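Local coordinates for eukaryotic translation initiation factor 4 gamma 5 (Trypanosoma cruzi, PDB 6OZU), which probably acts as a scaffold in translation initiation, its MIF4G domain being the kind of module through which eIF4G proteins recruit the helicase eIF4A, at residues 16-19 against 20-24; 75-78 against 79-83; 84-87 against 88-92; 157-161 against 162-166; 217-220 against 221-225. One frame throughout, in Å; residues are numbered along the deposited sequence.

In the fold
The five contacts are local, each made within one continuous run of chain, and they sample helix ends, turns and mid-helix positions of an all-helical MIF4G domain. Interactions 2 and 3 are neighbours, their centres about 9 Å apart, and are joined where Arg88 NH1 lies 2.8 Å from Ile77 O. At the other end of the molecule interactions 4 and 5 also touch, Met217 CE packing 3.6 Å from Tyr162 CD1. Interaction 1 stands apart, its centre about 24 Å from those of interactions 2 and 3, and about 39 Å from that of interaction 5. Interaction 4 binds a sulfate ion, probably from the crystallisation liquor.

Interaction 1: residues 16-19 against 20-24; sequences GRVG and EGNLP
Asn22 folds its carboxamide back onto the backbone of Arg17 and Gly19, and this is the tight half of the contact. ND2 gives a hydrogen bond of 2.7 Å to Arg17 O, with an N-H...O angle of 150°, and the acceptor lies almost exactly in the amide plane. From the other end of the same amide, OD1 receives Gly19 N at 2.9 Å. Two backbone groups are thus held by one flat side chain, and the opposed donor and acceptor fix which way round the amide sits. Its CG is tucked between the backbone N and the carbonyl carbon (chi1 68°), which turns the group back over the preceding chain. In structural terms this is a connection between two helices: Val18 is where helix 6-17 gives way to loop, and Asn22 occupies the N-cap position of helix 23-31. Although it stands at that position, its side chain makes no capping bond and serves the earlier backbone instead. The side chains of Val18 and Leu23 lie side by side and point the same way, CG2 of the valine 3.8 Å from CD1 of the leucine. The buried Val18 also packs on Tyr65 and Tyr66 of helix 63-76. The solvent side is much looser: the extended Glu20 chain heads away from the turn, and Arg17 sends its guanidinium off to a salt bridge with Glu29.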
loop_
_atom_site.group_PDB
_atom_site.type_symbol
_atom_site.label_atom_id
_atom_site.label_comp_id
_atom_site.label_asym_id
_atom_site.label_seq_id
_atom_site.Cartn_x
_atom_site.Cartn_y
_atom_site.Cartn_z
ATOM N N GLY A 16 -4.328 -4.942 -18.528
ATOM C CA GLY A 16 -3.830 -4.189 -19.664
ATOM C C GLY A 16 -4.836 -3.147 -20.126
ATOM O O GLY A 16 -4.555 -1.946 -20.034
ATOM N N ARG A 17 -6.043 -3.594 -20.582
ATOM C CA ARG A 17 -7.102 -2.697 -21.078
ATOM C C ARG A 17 -7.781 -1.800 -20.013
ATOM O O ARG A 17 -8.529 -0.912 -20.402
ATOM C CB ARG A 17 -8.194 -3.419 -21.915
ATOM C CG ARG A 17 -8.470 -4.880 -21.627
ATOM C CD ARG A 17 -9.290 -5.538 -22.732
ATOM N NE ARG A 17 -9.817 -6.848 -22.323
ATOM C CZ ARG A 17 -9.361 -8.022 -22.758
ATOM N NH1 ARG A 17 -9.900 -9.152 -22.321
ATOM N NH2 ARG A 17 -8.368 -8.073 -23.635
ATOM N N VAL A 18 -7.509 -1.970 -18.712
ATOM C CA VAL A 18 -8.193 -1.181 -17.685
ATOM C C VAL A 18 -7.701 0.298 -17.649
ATOM O O VAL A 18 -6.500 0.596 -17.684
ATOM C CB VAL A 18 -8.223 -1.866 -16.277
ATOM C CG1 VAL A 18 -6.886 -1.772 -15.546
ATOM C CG2 VAL A 18 -9.360 -1.325 -15.419
ATOM N N GLY A 19 -8.695 1.183 -17.624
ATOM C CA GLY A 19 -8.580 2.636 -17.554
ATOM C C GLY A 19 -9.832 3.268 -16.969
ATOM O O GLY A 19 -10.789 2.558 -16.623
ATOM N N GLU A 20 -9.828 4.615 -16.848
ATOM C CA GLU A 20 -10.932 5.417 -16.297
ATOM C C GLU A 20 -12.276 5.145 -17.011
ATOM O O GLU A 20 -13.274 4.814 -16.347
ATOM C CB GLU A 20 -10.565 6.911 -16.342
ATOM C CG GLU A 20 -11.552 7.859 -15.664
ATOM C CD GLU A 20 -11.562 9.273 -16.219
ATOM O OE1 GLU A 20 -11.822 9.425 -17.436
ATOM O OE2 GLU A 20 -11.337 10.231 -15.441
ATOM N N GLY A 21 -12.251 5.218 -18.343
ATOM C CA GLY A 21 -13.411 5.019 -19.199
ATOM C C GLY A 21 -14.057 3.647 -19.177
ATOM O O GLY A 21 -15.291 3.565 -19.168
ATOM N N ASN A 22 -13.245 2.558 -19.181
ATOM C CA ASN A 22 -13.762 1.179 -19.268
ATOM C C ASN A 22 -13.702 0.329 -17.981
ATOM O O ASN A 22 -13.972 -0.875 -18.053
ATOM C CB ASN A 22 -13.089 0.409 -20.423
ATOM C CG ASN A 22 -11.615 0.089 -20.271
ATOM O OD1 ASN A 22 -10.991 0.237 -19.212
ATOM N ND2 ASN A 22 -11.030 -0.373 -21.357
ATOM N N LEU A 23 -13.405 0.942 -16.825
ATOM C CA LEU A 23 -13.373 0.245 -15.541
ATOM C C LEU A 23 -14.660 -0.611 -15.289
ATOM O O LEU A 23 -14.500 -1.787 -14.941
ATOM C CB LEU A 23 -13.070 1.225 -14.385
ATOM C CG LEU A 23 -13.019 0.656 -12.963
ATOM C CD1 LEU A 23 -11.843 -0.302 -12.765
ATOM C CD2 LEU A 23 -12.958 1.764 -11.957
ATOM N N PRO A 24 -15.910 -0.111 -15.548
ATOM C CA PRO A 24 -17.104 -0.960 -15.339
ATOM C C PRO A 24 -17.174 -2.203 -16.233
ATOM O O PRO A 24 -17.694 -3.237 -15.796
ATOM C CB PRO A 24 -18.273 -0.005 -15.603
ATOM C CG PRO A 24 -17.697 1.368 -15.466
ATOM C CD PRO A 24 -16.311 1.245 -15.982
#

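Interaction 2: residues 75-78 against 79-83; sequences NDIG and EGEPA
The carboxylate of Glu81 turns one face to Ile77, whose branch methyl CG2 stands over it, 3.5 Å from OE1; the same OE1 is 3.6 Å from CA of the isoleucine. OE2 is drawn to Arg36, which forms a salt bridge with it, so one carboxylate both packs on a methyl and carries a salt bridge. The two side chains, Ile77 and Glu81, cross at about a right angle. A second flat group, the peptide carbonyl of Gly78, accepts Glu81 N at 3.3 Å. This donor stands 53° out of the carbonyl plane, away from the lone pairs. CG2 of Ile77 also meets CB of Ala83 at 4.0 Å; lying anti to the backbone N, this methyl is directed at the start of the next helix, while the rest of the buried isoleucine packs on Ile35 and Ile87. Asp76 adds a weak, long ion pair to Arg36, which would probably help to offset the negative charge gathered here. The Gly78-Glu81 bond closes a type I beta turn, and with Glu81 at the N-cap position of helix 82-112 the whole makes a short reversal between helix 63-76 and helix 82-112, consistent with the helical hairpins of a HEAT-like domain.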
loop_
_atom_site.group_PDB
_atom_site.type_symbol
_atom_site.label_atom_id
_atom_site.label_comp_id
_atom_site.label_asym_id
_atom_site.label_seq_id
_atom_site.Cartn_x
_atom_site.Cartn_y
_atom_site.Cartn_z
ATOM N N ASN A 75 -16.168 -8.071 -3.675
ATOM C CA ASN A 75 -17.559 -7.617 -3.546
ATOM C C ASN A 75 -18.501 -8.629 -4.256
ATOM O O ASN A 75 -19.680 -8.724 -3.906
ATOM C CB ASN A 75 -17.740 -6.213 -4.121
ATOM C CG ASN A 75 -17.327 -5.070 -3.216
ATOM O OD1 ASN A 75 -17.710 -3.929 -3.459
ATOM N ND2 ASN A 75 -16.532 -5.309 -2.168
ATOM N N ASP A 76 -17.962 -9.367 -5.258
ATOM C CA ASP A 76 -18.678 -10.389 -6.024
ATOM C C ASP A 76 -18.683 -11.721 -5.258
ATOM O O ASP A 76 -19.733 -12.361 -5.142
ATOM C CB ASP A 76 -18.073 -10.558 -7.441
ATOM C CG ASP A 76 -18.634 -11.709 -8.277
ATOM O OD1 ASP A 76 -19.846 -12.007 -8.154
ATOM O OD2 ASP A 76 -17.861 -12.311 -9.054
ATOM N N ILE A 77 -17.506 -12.139 -4.760
ATOM C CA ILE A 77 -17.353 -13.386 -4.035
ATOM C C ILE A 77 -17.164 -13.033 -2.570
ATOM O O ILE A 77 -16.070 -12.636 -2.162
ATOM C CB ILE A 77 -16.228 -14.289 -4.641
ATOM C CG1 ILE A 77 -16.292 -14.305 -6.195
ATOM C CG2 ILE A 77 -16.342 -15.706 -4.082
ATOM C CD1 ILE A 77 -15.044 -14.643 -6.928
ATOM N N GLY A 78 -18.259 -13.151 -1.813
ATOM C CA GLY A 78 -18.342 -12.825 -0.391
ATOM C C GLY A 78 -17.571 -13.733 0.543
ATOM O O GLY A 78 -17.203 -14.848 0.164
ATOM N N GLU A 79 -17.359 -13.274 1.802
ATOM C CA GLU A 79 -16.628 -14.024 2.839
ATOM C C GLU A 79 -17.373 -15.258 3.370
ATOM O O GLU A 79 -16.781 -16.044 4.116
ATOM C CB GLU A 79 -16.170 -13.124 3.999
ATOM C CG GLU A 79 -17.276 -12.441 4.785
ATOM C CD GLU A 79 -16.800 -11.281 5.641
ATOM O OE1 GLU A 79 -17.085 -11.292 6.861
ATOM O OE2 GLU A 79 -16.151 -10.355 5.094
ATOM N N GLY A 80 -18.642 -15.425 2.979
ATOM C CA GLY A 80 -19.476 -16.567 3.356
ATOM C C GLY A 80 -19.479 -17.676 2.313
ATOM O O GLY A 80 -20.301 -18.598 2.373
ATOM N N GLU A 81 -18.548 -17.580 1.348
ATOM C CA GLU A 81 -18.303 -18.495 0.235
ATOM C C GLU A 81 -16.886 -19.060 0.404
ATOM O O GLU A 81 -15.991 -18.283 0.752
ATOM C CB GLU A 81 -18.365 -17.731 -1.107
ATOM C CG GLU A 81 -19.753 -17.308 -1.549
ATOM C CD GLU A 81 -19.891 -17.134 -3.049
ATOM O OE1 GLU A 81 -19.789 -15.979 -3.523
ATOM O OE2 GLU A 81 -20.100 -18.153 -3.748
ATOM N N PRO A 82 -16.629 -20.369 0.125
ATOM C CA PRO A 82 -15.254 -20.902 0.264
ATOM C C PRO A 82 -14.178 -20.141 -0.521
ATOM O O PRO A 82 -13.092 -19.921 0.012
ATOM C CB PRO A 82 -15.385 -22.345 -0.233
ATOM C CG PRO A 82 -16.806 -22.692 -0.022
ATOM C CD PRO A 82 -17.570 -21.435 -0.291
ATOM N N ALA A 83 -14.477 -19.741 -1.778
ATOM C CA ALA A 83 -13.554 -19.003 -2.638
ATOM C C ALA A 83 -13.376 -17.549 -2.174
ATOM O O ALA A 83 -12.321 -16.951 -2.415
ATOM C CB ALA A 83 -14.043 -19.030 -4.073
#

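Interaction 3: residues 84-87 against 88-92; sequences GRFI and RNAII
Arg88 reaches back one turn to Gly84, where NH1 gives a hydrogen bond of 2.9 Å to the carbonyl O. The bond is fairly straight at the hydrogen (163°), and the acceptor sits at the guanidinium edge, in its plane. Seen from the carbonyl, however, the donor stands 52° above the plane and uses neither lone pair; the same oxygen also takes a weak helical bond from Arg88 N at 3.3 Å. The side chain starts beside its own backbone N (chi1 -77°) and then runs extended from CG to NE, with CD passing close to the Gly84 oxygen. Two further acceptors complete the site: NH1 also serves Ile77 O, and NH2 binds Ile74 O, both around the end of helix 63-76. The backbone acceptors that follow are met in the ordinary helical way. Arg85 O receives Asn89 N at 3.1 Å, and Phe86 O receives Ala90 N at 2.9 Å. Ile87 O takes Ile91 N at 3.0 Å, with Ala90 N adding a weak second approach. On the buried side, CG2 of Ile87 meets CD1 of Ile91 at 3.8 Å, and both isoleucines pack on Ile74. Across the helix, Arg85 and Asn89 lie side by side, and a glycerol, probably from the crystallisation liquor, lies about 3 Å from the Asn89 side chain. A cationic group gathering carbonyls from the end of one helix and the first turn of the next ties the two together, and the partial negative charge there would probably stabilise the arginine's positive charge.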
loop_
_atom_site.group_PDB
_atom_site.type_symbol
_atom_site.label_atom_id
_atom_site.label_comp_id
_atom_site.label_asym_id
_atom_site.label_seq_id
_atom_site.Cartn_x
_atom_site.Cartn_y
_atom_site.Cartn_z
ATOM N N GLY A 84 -14.408 -17.008 -1.521
ATOM C CA GLY A 84 -14.400 -15.657 -0.984
ATOM C C GLY A 84 -13.432 -15.523 0.170
ATOM O O GLY A 84 -12.673 -14.550 0.240
ATOM N N ARG A 85 -13.436 -16.535 1.054
ATOM C CA ARG A 85 -12.576 -16.645 2.230
ATOM C C ARG A 85 -11.141 -16.876 1.765
ATOM O O ARG A 85 -10.229 -16.204 2.266
ATOM C CB ARG A 85 -13.072 -17.763 3.151
ATOM C CG ARG A 85 -12.557 -17.661 4.583
ATOM C CD ARG A 85 -12.927 -18.822 5.506
ATOM N NE ARG A 85 -13.003 -20.137 4.853
ATOM C CZ ARG A 85 -14.124 -20.669 4.378
ATOM N NH1 ARG A 85 -15.271 -20.017 4.483
ATOM N NH2 ARG A 85 -14.105 -21.853 3.794
ATOM N N PHE A 86 -10.953 -17.746 0.738
ATOM C CA PHE A 86 -9.637 -18.031 0.168
ATOM C C PHE A 86 -8.988 -16.806 -0.446
ATOM O O PHE A 86 -7.809 -16.579 -0.175
ATOM C CB PHE A 86 -9.649 -19.211 -0.821
ATOM C CG PHE A 86 -8.264 -19.574 -1.308
ATOM C CD1 PHE A 86 -7.425 -20.368 -0.535
ATOM C CD2 PHE A 86 -7.774 -19.064 -2.507
ATOM C CE1 PHE A 86 -6.132 -20.670 -0.963
ATOM C CE2 PHE A 86 -6.473 -19.349 -2.927
ATOM C CZ PHE A 86 -5.666 -20.165 -2.158
ATOM N N ILE A 87 -9.726 -16.028 -1.285
ATOM C CA ILE A 87 -9.216 -14.803 -1.936
ATOM C C ILE A 87 -8.683 -13.836 -0.886
ATOM O O ILE A 87 -7.597 -13.274 -1.058
ATOM C CB ILE A 87 -10.267 -14.115 -2.865
ATOM C CG1 ILE A 87 -10.618 -14.987 -4.079
ATOM C CG2 ILE A 87 -9.754 -12.754 -3.351
ATOM C CD1 ILE A 87 -11.875 -14.538 -4.854
ATOM N N ARG A 88 -9.460 -13.649 0.197
ATOM C CA ARG A 88 -9.151 -12.769 1.322
ATOM C C ARG A 88 -7.874 -13.171 2.075
ATOM O O ARG A 88 -7.074 -12.309 2.428
ATOM C CB ARG A 88 -10.356 -12.670 2.257
ATOM C CG ARG A 88 -11.430 -11.748 1.701
ATOM C CD ARG A 88 -12.765 -11.978 2.359
ATOM N NE ARG A 88 -13.745 -10.993 1.922
ATOM C CZ ARG A 88 -14.523 -11.120 0.856
ATOM N NH1 ARG A 88 -14.428 -12.195 0.081
ATOM N NH2 ARG A 88 -15.392 -10.173 0.548
ATOM N N ASN A 89 -7.660 -14.464 2.266
ATOM C CA ASN A 89 -6.460 -14.982 2.913
ATOM C C ASN A 89 -5.264 -14.929 1.972
ATOM O O ASN A 89 -4.135 -14.815 2.451
ATOM C CB ASN A 89 -6.701 -16.383 3.472
ATOM C CG ASN A 89 -7.625 -16.362 4.659
ATOM O OD1 ASN A 89 -7.361 -15.731 5.696
ATOM N ND2 ASN A 89 -8.747 -17.023 4.520
ATOM N N ALA A 90 -5.508 -14.956 0.635
ATOM C CA ALA A 90 -4.444 -14.841 -0.364
ATOM C C ALA A 90 -3.958 -13.382 -0.435
ATOM O O ALA A 90 -2.754 -13.170 -0.584
ATOM C CB ALA A 90 -4.926 -15.320 -1.716
ATOM N N ILE A 91 -4.883 -12.380 -0.283
ATOM C CA ILE A 91 -4.554 -10.940 -0.206
ATOM C C ILE A 91 -3.710 -10.687 1.061
ATOM O O ILE A 91 -2.668 -10.057 0.951
ATOM C CB ILE A 91 -5.789 -9.998 -0.339
ATOM C CG1 ILE A 91 -6.430 -10.119 -1.739
ATOM C CG2 ILE A 91 -5.403 -8.540 -0.092
ATOM C CD1 ILE A 91 -7.934 -9.821 -1.776
ATOM N N ILE A 92 -4.092 -11.273 2.222
ATOM C CA ILE A 92 -3.335 -11.173 3.491
ATOM C C ILE A 92 -1.896 -11.675 3.303
ATOM O O ILE A 92 -0.958 -10.931 3.585
ATOM C CB ILE A 92 -4.056 -11.894 4.669
ATOM C CG1 ILE A 92 -5.324 -11.125 5.100
ATOM C CG2 ILE A 92 -3.114 -12.133 5.861
ATOM C CD1 ILE A 92 -6.333 -11.940 5.938
#

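Interaction 4: residues 157-161 against 162-166; sequences LEWLL and YGTER. With SO4 (sulfate ion), chain G.
Glu158 makes two contacts, with the loop residue Arg166 and the last helical residue, Tyr162. Its OE1 lies at the edge of the Arg166 guanidinium, in that plane, 3.8 Å from NE; this is a long salt bridge, with the two flat groups turned 86° apart. Its carbonyl O takes the helical bond from Tyr162 N at 2.8 Å and also sits at the edge of the tyrosine ring. Trp159 comes next, and its CB lies over one face of the same guanidinium, 3.5 Å from NH2. CG of Trp159 lies between the backbone N and the carbonyl carbon (chi1 60°), and Arg166 NH1 lies near the ring plane at its edge. Trp159 also receives a weak bond at its O from Gly163 N, 2.9 Å away, while its CA makes a CA-H...O contact with Gly163 O. Leu161, farther on, adds a loose apolar touch on Tyr162. Gly163 is the first residue beyond the helix, its positive phi of 91° leading into a type I beta turn from Gly163 to Arg166. Thr164 OG1 in that turn binds sulfate O2 at 3.1 Å, and Thr164 O takes a weak bond from Arg166 NH2. The same NH2 has a stronger partner in Glu103, so the arginine joins the turn to helix 82-112, on which Trp159 also packs. Leu157 and Leu161 face Phe179 of helix 173-186, and Tyr162 OH bonds to Leu208 O at the end of helix 194-208; no strand takes part in this all-helical surround.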
loop_
_atom_site.group_PDB
_atom_site.type_symbol
_atom_site.label_atom_id
_atom_site.label_comp_id
_atom_site.label_asym_id
_atom_site.label_seq_id
_atom_site.Cartn_x
_atom_site.Cartn_y
_atom_site.Cartn_z
ATOM N N LEU A 157 5.333 1.621 8.607
ATOM C CA LEU A 157 5.668 2.944 9.153
ATOM C C LEU A 157 6.666 2.868 10.310
ATOM O O LEU A 157 7.490 3.765 10.462
ATOM C CB LEU A 157 4.403 3.729 9.552
ATOM C CG LEU A 157 3.478 4.149 8.404
ATOM C CD1 LEU A 157 2.276 4.876 8.914
ATOM C CD2 LEU A 157 4.202 5.002 7.407
ATOM N N GLU A 158 6.630 1.777 11.084
ATOM C CA GLU A 158 7.583 1.511 12.162
ATOM C C GLU A 158 9.009 1.461 11.598
ATOM O O GLU A 158 9.826 2.250 12.048
ATOM C CB GLU A 158 7.266 0.201 12.873
ATOM C CG GLU A 158 6.153 0.298 13.897
ATOM C CD GLU A 158 6.115 -0.890 14.837
ATOM O OE1 GLU A 158 7.156 -1.170 15.479
ATOM O OE2 GLU A 158 5.049 -1.546 14.923
ATOM N N TRP A 159 9.294 0.606 10.582
ATOM C CA TRP A 159 10.638 0.539 10.001
ATOM C C TRP A 159 10.942 1.712 9.086
ATOM O O TRP A 159 12.087 2.146 9.010
ATOM C CB TRP A 159 10.945 -0.806 9.321
ATOM C CG TRP A 159 10.059 -1.201 8.174
ATOM C CD1 TRP A 159 9.067 -2.143 8.197
ATOM C CD2 TRP A 159 10.204 -0.797 6.791
ATOM N NE1 TRP A 159 8.561 -2.331 6.927
ATOM C CE2 TRP A 159 9.220 -1.492 6.050
ATOM C CE3 TRP A 159 11.089 0.060 6.106
ATOM C CZ2 TRP A 159 9.069 -1.317 4.665
ATOM C CZ3 TRP A 159 10.929 0.236 4.739
ATOM C CH2 TRP A 159 9.934 -0.450 4.034
ATOM N N LEU A 160 9.919 2.261 8.424
ATOM C CA LEU A 160 10.075 3.416 7.536
ATOM C C LEU A 160 10.536 4.654 8.304
ATOM O O LEU A 160 11.400 5.381 7.808
ATOM C CB LEU A 160 8.754 3.673 6.805
ATOM C CG LEU A 160 8.787 4.525 5.542
ATOM C CD1 LEU A 160 9.362 3.737 4.360
ATOM C CD2 LEU A 160 7.401 5.007 5.201
ATOM N N LEU A 161 9.980 4.877 9.529
ATOM C CA LEU A 161 10.311 6.023 10.369
ATOM C C LEU A 161 11.381 5.751 11.418
ATOM O O LEU A 161 12.249 6.597 11.624
ATOM C CB LEU A 161 9.054 6.577 11.057
ATOM C CG LEU A 161 7.893 7.096 10.172
ATOM C CD1 LEU A 161 6.668 7.366 11.037
ATOM C CD2 LEU A 161 8.285 8.370 9.396
ATOM N N TYR A 162 11.293 4.610 12.125
ATOM C CA TYR A 162 12.235 4.244 13.189
ATOM C C TYR A 162 13.409 3.389 12.731
ATOM O O TYR A 162 14.296 3.125 13.537
ATOM C CB TYR A 162 11.516 3.566 14.366
ATOM C CG TYR A 162 10.524 4.447 15.103
ATOM C CD1 TYR A 162 10.955 5.371 16.047
ATOM C CD2 TYR A 162 9.152 4.299 14.914
ATOM C CE1 TYR A 162 10.047 6.145 16.770
ATOM C CE2 TYR A 162 8.235 5.079 15.617
ATOM C CZ TYR A 162 8.689 5.998 16.548
ATOM O OH TYR A 162 7.808 6.780 17.239
ATOM N N GLY A 163 13.429 2.995 11.457
ATOM C CA GLY A 163 14.484 2.163 10.903
ATOM C C GLY A 163 14.173 0.684 10.994
ATOM O O GLY A 163 13.342 0.263 11.811
ATOM N N THR A 164 14.848 -0.114 10.160
ATOM C CA THR A 164 14.671 -1.572 10.124
ATOM C C THR A 164 15.110 -2.215 11.460
ATOM O O THR A 164 14.466 -3.162 11.917
ATOM C CB THR A 164 15.322 -2.184 8.862
ATOM O OG1 THR A 164 16.640 -1.644 8.673
ATOM C CG2 THR A 164 14.486 -1.921 7.601
ATOM N N GLU A 165 16.137 -1.635 12.119
ATOM C CA GLU A 165 16.606 -2.067 13.441
ATOM C C GLU A 165 15.830 -1.325 14.579
ATOM O O GLU A 165 16.054 -1.613 15.760
ATOM C CB GLU A 165 18.134 -1.897 13.568
ATOM N N ARG A 166 14.906 -0.383 14.205
ATOM C CA ARG A 166 14.025 0.422 15.079
ATOM C C ARG A 166 14.790 1.295 16.107
ATOM O O ARG A 166 14.210 1.723 17.114
ATOM C CB ARG A 166 12.945 -0.449 15.766
ATOM C CG ARG A 166 11.634 -0.571 14.985
ATOM C CD ARG A 166 11.640 -1.745 14.025
ATOM N NE ARG A 166 10.291 -2.086 13.572
ATOM C CZ ARG A 166 10.027 -2.835 12.507
ATOM N NH1 ARG A 166 8.770 -3.103 12.172
ATOM N NH2 ARG A 166 11.019 -3.319 11.763
HETATM S S SO4 G . 17.418 2.430 8.340
HETATM O O1 SO4 G . 17.650 2.146 9.764
HETATM O O2 SO4 G . 17.332 1.175 7.590
HETATM O O3 SO4 G . 16.167 3.178 8.159
HETATM O O4 SO4 G . 18.535 3.224 7.826
#

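Interaction 5: residues 217-220 against 221-225; sequences MQFL and LLNTV
Leu220 and Thr224 are joined by a forked hydrogen bond. Leu220 O accepts both Thr224 OG1 at 2.7 Å and Thr224 N at 3.1 Å, the two donors approaching from opposite faces of the carbonyl plane. The hydroxyl is put there by a chi1 of -62°, which sets OG1 beside its own backbone N and over the preceding turn. Earlier acceptors are matched by routine helical bonds: Met217 O with Leu221 N, Gln218 O with Leu222 N, and Phe219 O with Asn223 N at 2.9 Å. The second kind of contact is apolar. Met217 CG comes within 4.3 Å of Leu221 CD1, and both residues also rest on Tyr162. A third kind packs an amide oxygen against a methyl: Gln218 and Leu222 lie alongside each other, pointing the same way, with OE1 of the glutamine 3.6 Å from CD1 of the leucine. The last involves a ring: Asn223 places its CB over one face of Phe219, while its OD1 is 4.2 Å from CE2 of that ring. The amide end of Asn223 is directed to Glu226, one turn of helix further, through a hydrogen bond from ND2. The residues divide by side: Met217, Leu221 and Val225 are buried, and Leu220 and Thr224 reach Leu176 and Leu183 of helix 173-186, whereas Phe219 and Leu222 lie at the surface. One side of helix 215-235, the last in the chain, is thus laid against its predecessors, as in the helical stack of an MIF4G domain.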
loop_
_atom_site.group_PDB
_atom_site.type_symbol
_atom_site.label_atom_id
_atom_site.label_comp_id
_atom_site.label_asym_id
_atom_site.label_seq_id
_atom_site.Cartn_x
_atom_site.Cartn_y
_atom_site.Cartn_z
ATOM N N MET A 217 10.776 13.480 16.235
ATOM C CA MET A 217 9.818 12.410 15.958
ATOM C C MET A 217 8.424 12.715 16.523
ATOM O O MET A 217 7.410 12.412 15.884
ATOM C CB MET A 217 10.345 11.051 16.444
ATOM C CG MET A 217 9.609 9.868 15.833
ATOM S SD MET A 217 9.800 9.747 14.031
ATOM C CE MET A 217 10.788 8.329 13.943
ATOM N N GLN A 218 8.377 13.311 17.718
ATOM C CA GLN A 218 7.126 13.693 18.332
ATOM C C GLN A 218 6.540 14.887 17.622
ATOM O O GLN A 218 5.330 14.918 17.421
ATOM C CB GLN A 218 7.317 13.976 19.805
ATOM C CG GLN A 218 6.321 13.196 20.626
ATOM C CD GLN A 218 6.189 13.738 22.007
ATOM O OE1 GLN A 218 5.652 14.816 22.203
ATOM N NE2 GLN A 218 6.668 12.992 22.988
ATOM N N PHE A 219 7.391 15.855 17.202
ATOM C CA PHE A 219 6.931 17.023 16.449
ATOM C C PHE A 219 6.361 16.578 15.095
ATOM O O PHE A 219 5.298 17.053 14.703
ATOM C CB PHE A 219 8.037 18.094 16.294
ATOM C CG PHE A 219 7.528 19.412 15.751
ATOM C CD1 PHE A 219 6.882 20.327 16.580
ATOM C CD2 PHE A 219 7.657 19.723 14.399
ATOM C CE1 PHE A 219 6.367 21.528 16.063
ATOM C CE2 PHE A 219 7.151 20.933 13.888
ATOM C CZ PHE A 219 6.512 21.825 14.725
ATOM N N LEU A 220 7.030 15.621 14.428
ATOM C CA LEU A 220 6.594 15.075 13.147
ATOM C C LEU A 220 5.209 14.446 13.240
ATOM O O LEU A 220 4.324 14.830 12.475
ATOM C CB LEU A 220 7.605 14.062 12.601
ATOM C CG LEU A 220 7.259 13.454 11.236
ATOM C CD1 LEU A 220 8.169 13.950 10.192
ATOM C CD2 LEU A 220 7.308 11.978 11.278
ATOM N N LEU A 221 5.016 13.497 14.175
ATOM C CA LEU A 221 3.747 12.785 14.359
ATOM C C LEU A 221 2.606 13.672 14.855
ATOM O O LEU A 221 1.484 13.538 14.358
ATOM C CB LEU A 221 3.944 11.576 15.252
ATOM C CG LEU A 221 4.893 10.497 14.720
ATOM C CD1 LEU A 221 5.368 9.590 15.836
ATOM C CD2 LEU A 221 4.269 9.724 13.532
ATOM N N LEU A 222 2.902 14.616 15.780
ATOM C CA LEU A 222 1.904 15.549 16.298
ATOM C C LEU A 222 1.475 16.584 15.288
ATOM O O LEU A 222 0.292 16.899 15.240
ATOM C CB LEU A 222 2.349 16.223 17.610
ATOM C CG LEU A 222 2.400 15.304 18.837
ATOM C CD1 LEU A 222 3.010 16.003 19.996
ATOM C CD2 LEU A 222 1.020 14.830 19.224
ATOM N N ASN A 223 2.425 17.144 14.497
ATOM C CA ASN A 223 2.099 18.133 13.468
ATOM C C ASN A 223 1.303 17.501 12.323
ATOM O O ASN A 223 0.394 18.149 11.798
ATOM C CB ASN A 223 3.335 18.864 12.940
ATOM C CG ASN A 223 3.048 20.250 12.431
ATOM O OD1 ASN A 223 3.667 20.743 11.495
ATOM N ND2 ASN A 223 2.071 20.898 13.013
ATOM N N THR A 224 1.622 16.229 11.978
ATOM C CA THR A 224 0.955 15.455 10.928
ATOM C C THR A 224 -0.516 15.183 11.312
ATOM O O THR A 224 -1.424 15.508 10.534
ATOM C CB THR A 224 1.775 14.203 10.567
ATOM O OG1 THR A 224 3.042 14.616 10.057
ATOM C CG2 THR A 224 1.108 13.362 9.537
ATOM N N VAL A 225 -0.745 14.656 12.537
ATOM C CA VAL A 225 -2.098 14.418 13.069
ATOM C C VAL A 225 -2.877 15.739 13.117
ATOM O O VAL A 225 -4.034 15.774 12.726
ATOM C CB VAL A 225 -2.067 13.660 14.434
ATOM C CG1 VAL A 225 -3.344 13.809 15.260
ATOM C CG2 VAL A 225 -1.661 12.203 14.265
#